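Local atomic coordinates of listeriolysin O (Listeria monocytogenes, PDB entry 4CDB), a protein that forms large oligomeric pores in cholesterol-containing host membranes, inserting after a major conformational change and so lysing the cell. Residues A75-V80 with V100-D105; N35-Y40 with V93-E98; L244-N247 with P251-Y254. All blocks are in the same frame, centred on the assembly; numbering follows the deposited sequence.

Contact 1 (A75-V80 with V100-D105). With NA (sodium ion), chain N.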
loop_
_atom_site.group_PDB
_atom_site.type_symbol
_atom_site.label_atom_id
_atom_site.label_comp_id
_atom_site.label_asym_id
_atom_site.label_seq_id
_atom_site.Cartn_x
_atom_site.Cartn_y
_atom_site.Cartn_z
ATOM N N ALA A 75 5.048 9.575 -13.077
ATOM C CA ALA A 75 4.765 10.760 -13.879
ATOM C C ALA A 75 3.638 11.568 -13.246
ATOM O O ALA A 75 3.561 12.784 -13.415
ATOM C CB ALA A 75 4.404 10.363 -15.300
ATOM N N ASP A 76 2.766 10.882 -12.514
ATOM C CA ASP A 76 1.657 11.533 -11.825
ATOM C C ASP A 76 2.100 12.117 -10.488
ATOM O O ASP A 76 2.485 11.381 -9.579
ATOM C CB ASP A 76 0.515 10.544 -11.591
ATOM C CG ASP A 76 -0.055 9.998 -12.880
ATOM O OD1 ASP A 76 -0.293 10.795 -13.813
ATOM O OD2 ASP A 76 -0.265 8.770 -12.963
ATOM N N ILE A 77 2.033 13.439 -10.365
ATOM C CA ILE A 77 2.389 14.105 -9.119
ATOM C C ILE A 77 1.186 14.102 -8.184
ATOM O O ILE A 77 0.077 14.445 -8.594
ATOM C CB ILE A 77 2.819 15.566 -9.353
ATOM C CG1 ILE A 77 3.681 15.682 -10.613
ATOM C CG2 ILE A 77 3.535 16.118 -8.119
ATOM C CD1 ILE A 77 4.983 14.922 -10.545
ATOM N N GLN A 78 1.412 13.719 -6.931
ATOM C CA GLN A 78 0.350 13.684 -5.929
ATOM C C GLN A 78 0.046 15.078 -5.384
ATOM O O GLN A 78 0.886 15.976 -5.450
ATOM C CB GLN A 78 0.731 12.738 -4.788
ATOM C CG GLN A 78 0.926 11.299 -5.234
ATOM C CD GLN A 78 -0.304 10.740 -5.916
ATOM O OE1 GLN A 78 -1.384 10.703 -5.328
ATOM N NE2 GLN A 78 -0.154 10.328 -7.171
ATOM N N VAL A 79 -1.157 15.253 -4.846
ATOM C CA VAL A 79 -1.574 16.545 -4.315
ATOM C C VAL A 79 -1.829 16.473 -2.812
ATOM O O VAL A 79 -2.573 15.610 -2.346
ATOM C CB VAL A 79 -2.865 17.043 -5.003
ATOM C CG1 VAL A 79 -3.330 18.341 -4.370
ATOM C CG2 VAL A 79 -2.651 17.223 -6.498
ATOM N N VAL A 80 -1.208 17.373 -2.054
ATOM C CA VAL A 80 -1.533 17.510 -0.640
ATOM C C VAL A 80 -2.845 18.278 -0.531
ATOM O O VAL A 80 -2.917 19.447 -0.907
ATOM C CB VAL A 80 -0.419 18.240 0.134
ATOM C CG1 VAL A 80 -0.821 18.439 1.591
ATOM C CG2 VAL A 80 0.885 17.464 0.039
ATOM N N VAL A 100 9.072 17.555 -5.754
ATOM C CA VAL A 100 9.090 16.189 -5.245
ATOM C C VAL A 100 8.422 16.136 -3.872
ATOM O O VAL A 100 7.732 15.172 -3.540
ATOM C CB VAL A 100 10.531 15.641 -5.158
ATOM C CG1 VAL A 100 10.541 14.230 -4.593
ATOM C CG2 VAL A 100 11.182 15.662 -6.529
ATOM N N GLU A 101 8.612 17.193 -3.087
ATOM C CA GLU A 101 7.992 17.297 -1.770
ATOM C C GLU A 101 6.502 17.630 -1.852
ATOM O O GLU A 101 5.862 17.866 -0.826
ATOM C CB GLU A 101 8.699 18.354 -0.921
ATOM C CG GLU A 101 9.545 17.794 0.212
ATOM C CD GLU A 101 11.004 17.641 -0.164
ATOM O OE1 GLU A 101 11.340 16.678 -0.884
ATOM O OE2 GLU A 101 11.817 18.488 0.263
ATOM N N ASN A 102 5.963 17.658 -3.069
ATOM C CA ASN A 102 4.553 17.975 -3.301
ATOM C C ASN A 102 4.143 19.344 -2.765
ATOM O O ASN A 102 3.015 19.533 -2.311
ATOM C CB ASN A 102 3.634 16.885 -2.742
ATOM C CG ASN A 102 3.787 15.565 -3.469
ATOM O OD1 ASN A 102 3.728 14.497 -2.861
ATOM N ND2 ASN A 102 3.993 15.632 -4.779
ATOM N N GLN A 103 5.075 20.289 -2.808
ATOM C CA GLN A 103 4.780 21.686 -2.514
ATOM C C GLN A 103 5.655 22.586 -3.386
ATOM O O GLN A 103 6.499 23.328 -2.883
ATOM C CB GLN A 103 4.960 21.991 -1.021
ATOM C CG GLN A 103 6.244 21.452 -0.401
ATOM C CD GLN A 103 6.399 21.845 1.058
ATOM O OE1 GLN A 103 5.423 21.894 1.807
ATOM N NE2 GLN A 103 7.630 22.132 1.467
ATOM N N PRO A 104 5.438 22.527 -4.709
ATOM C CA PRO A 104 6.347 23.167 -5.666
ATOM C C PRO A 104 6.375 24.691 -5.562
ATOM O O PRO A 104 5.379 25.324 -5.196
ATOM C CB PRO A 104 5.778 22.740 -7.020
ATOM C CG PRO A 104 4.321 22.534 -6.762
ATOM C CD PRO A 104 4.247 21.963 -5.372
ATOM N N ASP A 105 7.532 25.268 -5.872
ATOM C CA ASP A 105 7.668 26.715 -5.954
ATOM C C ASP A 105 7.039 27.197 -7.257
ATOM O O ASP A 105 7.394 26.723 -8.338
ATOM C CB ASP A 105 9.142 27.122 -5.903
ATOM C CG ASP A 105 9.822 26.693 -4.614
ATOM O OD1 ASP A 105 9.222 26.880 -3.534
ATOM O OD2 ASP A 105 10.952 26.164 -4.681
HETATM NA NA NA N . -0.818 9.489 -2.711
HETATM O O HOH W 1 4.103 12.763 -6.032
HETATM O O HOH W 2 0.528 19.585 -3.392
HETATM O O HOH W 3 -1.365 7.903 -4.663
#

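Contact 2 (N35-Y40 with V93-E98)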
loop_
_atom_site.group_PDB
_atom_site.type_symbol
_atom_site.label_atom_id
_atom_site.label_comp_id
_atom_site.label_asym_id
_atom_site.label_seq_id
_atom_site.Cartn_x
_atom_site.Cartn_y
_atom_site.Cartn_z
ATOM N N ASN A 35 15.918 13.112 -16.963
ATOM C CA ASN A 35 15.660 11.848 -16.291
ATOM C C ASN A 35 16.193 11.833 -14.864
ATOM O O ASN A 35 15.954 10.885 -14.117
ATOM C CB ASN A 35 16.264 10.693 -17.091
ATOM C CG ASN A 35 15.716 10.611 -18.504
ATOM O OD1 ASN A 35 14.503 10.624 -18.714
ATOM N ND2 ASN A 35 16.611 10.534 -19.482
ATOM N N ASN A 36 16.912 12.888 -14.486
ATOM C CA ASN A 36 17.573 12.933 -13.185
ATOM C C ASN A 36 17.342 14.223 -12.395
ATOM O O ASN A 36 17.981 14.450 -11.367
ATOM C CB ASN A 36 19.074 12.679 -13.348
ATOM C CG ASN A 36 19.375 11.310 -13.930
ATOM O OD1 ASN A 36 18.672 10.337 -13.656
ATOM N ND2 ASN A 36 20.424 11.229 -14.740
ATOM N N VAL A 37 16.429 15.062 -12.873
ATOM C CA VAL A 37 16.126 16.325 -12.205
ATOM C C VAL A 37 15.245 16.139 -10.966
ATOM O O VAL A 37 15.498 16.736 -9.918
ATOM C CB VAL A 37 15.476 17.333 -13.183
ATOM C CG1 VAL A 37 14.741 18.427 -12.431
ATOM C CG2 VAL A 37 16.533 17.930 -14.097
ATOM N N LEU A 38 14.220 15.302 -11.085
ATOM C CA LEU A 38 13.298 15.066 -9.979
ATOM C C LEU A 38 13.513 13.682 -9.376
ATOM O O LEU A 38 13.134 12.669 -9.969
ATOM C CB LEU A 38 11.850 15.214 -10.450
ATOM C CG LEU A 38 11.470 16.567 -11.056
ATOM C CD1 LEU A 38 10.066 16.515 -11.629
ATOM C CD2 LEU A 38 11.577 17.661 -10.012
ATOM N N VAL A 39 14.122 13.644 -8.195
ATOM C CA VAL A 39 14.443 12.381 -7.542
ATOM C C VAL A 39 14.078 12.361 -6.059
ATOM O O VAL A 39 14.176 13.375 -5.365
ATOM C CB VAL A 39 15.945 12.045 -7.675
ATOM C CG1 VAL A 39 16.284 11.668 -9.106
ATOM C CG2 VAL A 39 16.792 13.220 -7.218
ATOM N N TYR A 40 13.648 11.196 -5.583
ATOM C CA TYR A 40 13.496 10.959 -4.154
ATOM C C TYR A 40 14.403 9.816 -3.708
ATOM O O TYR A 40 14.187 8.661 -4.074
ATOM C CB TYR A 40 12.046 10.646 -3.780
ATOM C CG TYR A 40 11.910 10.126 -2.366
ATOM C CD1 TYR A 40 12.091 10.969 -1.276
ATOM C CD2 TYR A 40 11.617 8.791 -2.119
ATOM C CE1 TYR A 40 11.978 10.497 0.020
ATOM C CE2 TYR A 40 11.501 8.311 -0.828
ATOM C CZ TYR A 40 11.682 9.168 0.238
ATOM O OH TYR A 40 11.566 8.693 1.525
ATOM N N VAL A 93 5.979 26.346 -12.601
ATOM C CA VAL A 93 6.711 25.942 -11.403
ATOM C C VAL A 93 8.176 25.628 -11.703
ATOM O O VAL A 93 8.555 25.405 -12.854
ATOM C CB VAL A 93 6.072 24.698 -10.740
ATOM C CG1 VAL A 93 4.674 25.014 -10.218
ATOM C CG2 VAL A 93 6.033 23.542 -11.723
ATOM N N LYS A 94 8.996 25.623 -10.656
ATOM C CA LYS A 94 10.367 25.145 -10.759
ATOM C C LYS A 94 10.385 23.635 -10.597
ATOM O O LYS A 94 9.712 23.090 -9.722
ATOM C CB LYS A 94 11.241 25.774 -9.677
ATOM C CG LYS A 94 11.429 27.270 -9.799
ATOM C CD LYS A 94 12.269 27.794 -8.647
ATOM C CE LYS A 94 12.508 29.288 -8.767
ATOM N NZ LYS A 94 13.256 29.831 -7.598
ATOM N N ALA A 95 11.158 22.959 -11.438
ATOM C CA ALA A 95 11.307 21.516 -11.320
ATOM C C ALA A 95 12.484 21.198 -10.404
ATOM O O ALA A 95 13.608 21.009 -10.871
ATOM C CB ALA A 95 11.510 20.884 -12.684
ATOM N N ASN A 96 12.220 21.150 -9.100
ATOM C CA ASN A 96 13.247 20.816 -8.117
ATOM C C ASN A 96 12.718 19.920 -7.000
ATOM O O ASN A 96 11.666 19.294 -7.140
ATOM C CB ASN A 96 13.878 22.088 -7.540
ATOM C CG ASN A 96 12.845 23.063 -6.999
ATOM O OD1 ASN A 96 11.753 22.670 -6.592
ATOM N ND2 ASN A 96 13.190 24.346 -6.999
ATOM N N SER A 97 13.446 19.875 -5.889
ATOM C CA SER A 97 13.084 19.011 -4.766
ATOM C C SER A 97 11.741 19.385 -4.138
ATOM O O SER A 97 11.065 18.540 -3.555
ATOM C CB SER A 97 14.186 19.029 -3.706
ATOM O OG SER A 97 14.443 20.351 -3.272
ATOM N N GLU A 98 11.355 20.652 -4.264
ATOM C CA GLU A 98 10.090 21.120 -3.701
ATOM C C GLU A 98 8.893 20.560 -4.462
ATOM O O GLU A 98 7.816 20.391 -3.897
ATOM C CB GLU A 98 10.037 22.649 -3.673
ATOM C CG GLU A 98 11.011 23.290 -2.697
ATOM C CD GLU A 98 10.682 22.977 -1.249
ATOM O OE1 GLU A 98 11.077 21.894 -0.766
ATOM O OE2 GLU A 98 10.030 23.815 -0.592
#

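Contact 3 (L244-N247 with P251-Y254)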
loop_
_atom_site.group_PDB
_atom_site.type_symbol
_atom_site.label_atom_id
_atom_site.label_comp_id
_atom_site.label_asym_id
_atom_site.label_seq_id
_atom_site.Cartn_x
_atom_site.Cartn_y
_atom_site.Cartn_z
ATOM N N LEU A 244 14.835 35.201 -10.353
ATOM C CA LEU A 244 13.878 34.379 -9.623
ATOM C C LEU A 244 14.407 32.974 -9.360
ATOM O O LEU A 244 13.791 32.202 -8.627
ATOM C CB LEU A 244 12.549 34.303 -10.376
ATOM C CG LEU A 244 11.773 35.616 -10.452
ATOM C CD1 LEU A 244 10.503 35.438 -11.259
ATOM C CD2 LEU A 244 11.455 36.115 -9.054
ATOM N N GLY A 245 15.544 32.642 -9.959
ATOM C CA GLY A 245 16.164 31.352 -9.716
ATOM C C GLY A 245 15.872 30.312 -10.780
ATOM O O GLY A 245 16.086 29.118 -10.560
ATOM N N VAL A 246 15.382 30.757 -11.933
ATOM C CA VAL A 246 15.121 29.856 -13.051
ATOM C C VAL A 246 16.419 29.583 -13.799
ATOM O O VAL A 246 16.939 30.456 -14.493
ATOM C CB VAL A 246 14.091 30.447 -14.034
ATOM C CG1 VAL A 246 13.841 29.479 -15.184
ATOM C CG2 VAL A 246 12.792 30.773 -13.317
ATOM N N ASN A 247 16.937 28.366 -13.659
ATOM C CA ASN A 247 18.223 28.011 -14.247
ATOM C C ASN A 247 18.366 26.512 -14.505
ATOM O O ASN A 247 17.394 25.765 -14.408
ATOM C CB ASN A 247 19.356 28.513 -13.350
ATOM C CG ASN A 247 19.153 28.143 -11.890
ATOM O OD1 ASN A 247 18.779 27.015 -11.569
ATOM N ND2 ASN A 247 19.384 29.101 -10.999
ATOM N N PRO A 251 15.085 23.977 -13.415
ATOM C CA PRO A 251 14.475 24.170 -14.735
ATOM C C PRO A 251 12.999 24.526 -14.635
ATOM O O PRO A 251 12.298 23.982 -13.779
ATOM C CB PRO A 251 14.632 22.799 -15.403
ATOM C CG PRO A 251 15.697 22.095 -14.622
ATOM C CD PRO A 251 15.553 22.595 -13.222
ATOM N N PRO A 252 12.529 25.433 -15.505
ATOM C CA PRO A 252 11.120 25.830 -15.500
ATOM C C PRO A 252 10.229 24.722 -16.058
ATOM O O PRO A 252 10.608 24.038 -17.013
ATOM C CB PRO A 252 11.103 27.050 -16.423
ATOM C CG PRO A 252 12.234 26.820 -17.363
ATOM C CD PRO A 252 13.299 26.135 -16.546
ATOM N N ALA A 253 9.065 24.539 -15.446
ATOM C CA ALA A 253 8.103 23.549 -15.912
ATOM C C ALA A 253 6.694 24.091 -15.735
ATOM O O ALA A 253 6.482 25.063 -15.008
ATOM C CB ALA A 253 8.271 22.239 -15.151
ATOM N N TYR A 254 5.730 23.466 -16.404
ATOM C CA TYR A 254 4.333 23.852 -16.245
ATOM C C TYR A 254 3.439 22.645 -15.980
ATOM O O TYR A 254 3.745 21.525 -16.394
ATOM C CB TYR A 254 3.830 24.627 -17.469
ATOM C CG TYR A 254 3.787 23.823 -18.749
ATOM C CD1 TYR A 254 4.932 23.639 -19.512
ATOM C CD2 TYR A 254 2.599 23.260 -19.201
ATOM C CE1 TYR A 254 4.898 22.908 -20.684
ATOM C CE2 TYR A 254 2.557 22.529 -20.373
ATOM C CZ TYR A 254 3.710 22.357 -21.110
ATOM O OH TYR A 254 3.676 21.630 -22.277
#

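Contact 1 (A75-V80 with V100-D105)
I77 meets N102 first: its CG2 methyl comes within 3.4 Å of ND2 of the N102 amide. CG2 is anti to the backbone N and CG1 anti to the carbonyl carbon (chi1 -40°), which leaves the CG2 methyl to meet the amide. Next along the chain, Q78 turns two ways. Its backbone runs past the amide, with O only 3.2 Å from N102 ND2 but at too poor an angle for a hydrogen bond; a water instead takes the N-H of Q78 and, at 3.1 Å, that of N102 ND2. The side chain, bent at chi2 (-57°), leads away from N102 and places OE1 2.9 Å from a sodium ion, which a water, F183 and Y265 also bind; K214 donates to the same OE1. V80 then comes back with CG2 4.0 Å from N102 CB. A second water joins the two backbones here, accepting from V80 N and giving a 2.7 Å bond to N102 O. N102 is thus the hub: its positive phi makes it the C-prime residue of a Schellman motif closing helix 97-100, and its OD1 accepts from A186 N, which helps fix how the buried amide is turned. The short strand 77-78, paired antiparallel with 345-353 at the I77-Y349 backbone bond, therefore lies against the C-terminal end of helix 97-100, largely through one asparagine and two waters.

Contact 2 (N35-Y40 with V93-E98)
L38 and N96 mark the closest approach of the two backbones, their CA atoms 6.0 Å apart. One segment belongs to the region of strand 39-41; the other has left strand 92-94 and is turning into helix 97-100. V37 and L38 supply the side chains that bridge the gap. V37 CG1, swung anti to the backbone N (chi1 161°), presses against the A95 carbonyl with 3.2 Å to A95 O, and the same methyl reaches A95 CB at 4.1 Å. L38 sends CD2 over the peptide that joins A95 to N96, 3.7 Å from A95 C, and on to N96 O at 3.3 Å. A95 CB thus has a methyl of V37 and one of L38 beside it, while L38 also packs on L99 and V100 of the helix that follows. The CB of N96 leads away from 35-40, and its amide serves as the N-cap: OD1 accepts from E98 N at 3.1 Å, with the donor 45° out of the carbonyl plane, and ND2 donates to N250 OD1. What crosses between the segments is therefore van der Waals contact: methyl groups against the alanine methyl and against two backbone carbonyl oxygens. The polar atoms of the N96 amide find their partners elsewhere, at the helix start and in N250.

Contact 3 (L244-N247 with P251-Y254)
V246 and N247 face P251 and P252 across a sharp bend in the chain, N247 and P251 bringing their CA atoms to 5.4 Å. The bend begins where helix 238-243 has ended: G245 takes a Schellman position with two bonds back into the last turn, at a positive phi (98°) that glycine adopts readily. V246 then provides the main apolar contact. Its CG1 lies anti to the backbone N (chi1 -180°), which brings this methyl up to the ring of P252, 3.7 Å from CD and 3.8 Å from CG; CB of the same ring is scarcely farther, so the methyl sits against three ring carbons at once. The two side chains meet at about a right angle. P252 also touches I27, and V246 touches L107. N247 works through its backbone. Its O stands 3.1 Å from P251 N, but a proline nitrogen has no hydrogen to give; what the carbonyl receives is at most a weak, strongly bent CA-H...O contact from P251 CA at 3.3 Å, with an angle of 121° at the hydrogen. The N247 side chain serves the turn itself, OD1 accepting from N250 N and, more weakly, from E249 N. Outside the pair, V246 O accepts from Y26 OH of helix 14-28, and L244 O takes the ammonium of K94. Taken together this is a helix-to-strand connection: a Schellman-terminated helix, an asparagine whose side chain bonds to following backbone N-H groups, and two prolines leading into strand 252-260, a strand of the large antiparallel sheet of this cholesterol-dependent cytolysin, paired with 92-94, 207-222 and 345-353.

Contacts 1 and 2 are interleaved along the chain: 35-40, 75-80, 93-98 and 100-105 follow in that order, and contact 3 comes later as a closed local turn. The centre of contact 2 is about 10 Å from that of contact 1 and about 11 Å from that of contact 3, while contacts 1 and 3 are farther apart, about 16 Å between centres. Helix 97-100 joins the first two, capped at its start in contact 2 and ended in contact 1, and a backbone bond between D105 O and K94 N ties them again. Strand 92-94 pairs antiparallel with 252-260, linking contact 2 to contact 3. The cluster thus gathers sequence-distant pieces round one region of the same antiparallel sheet.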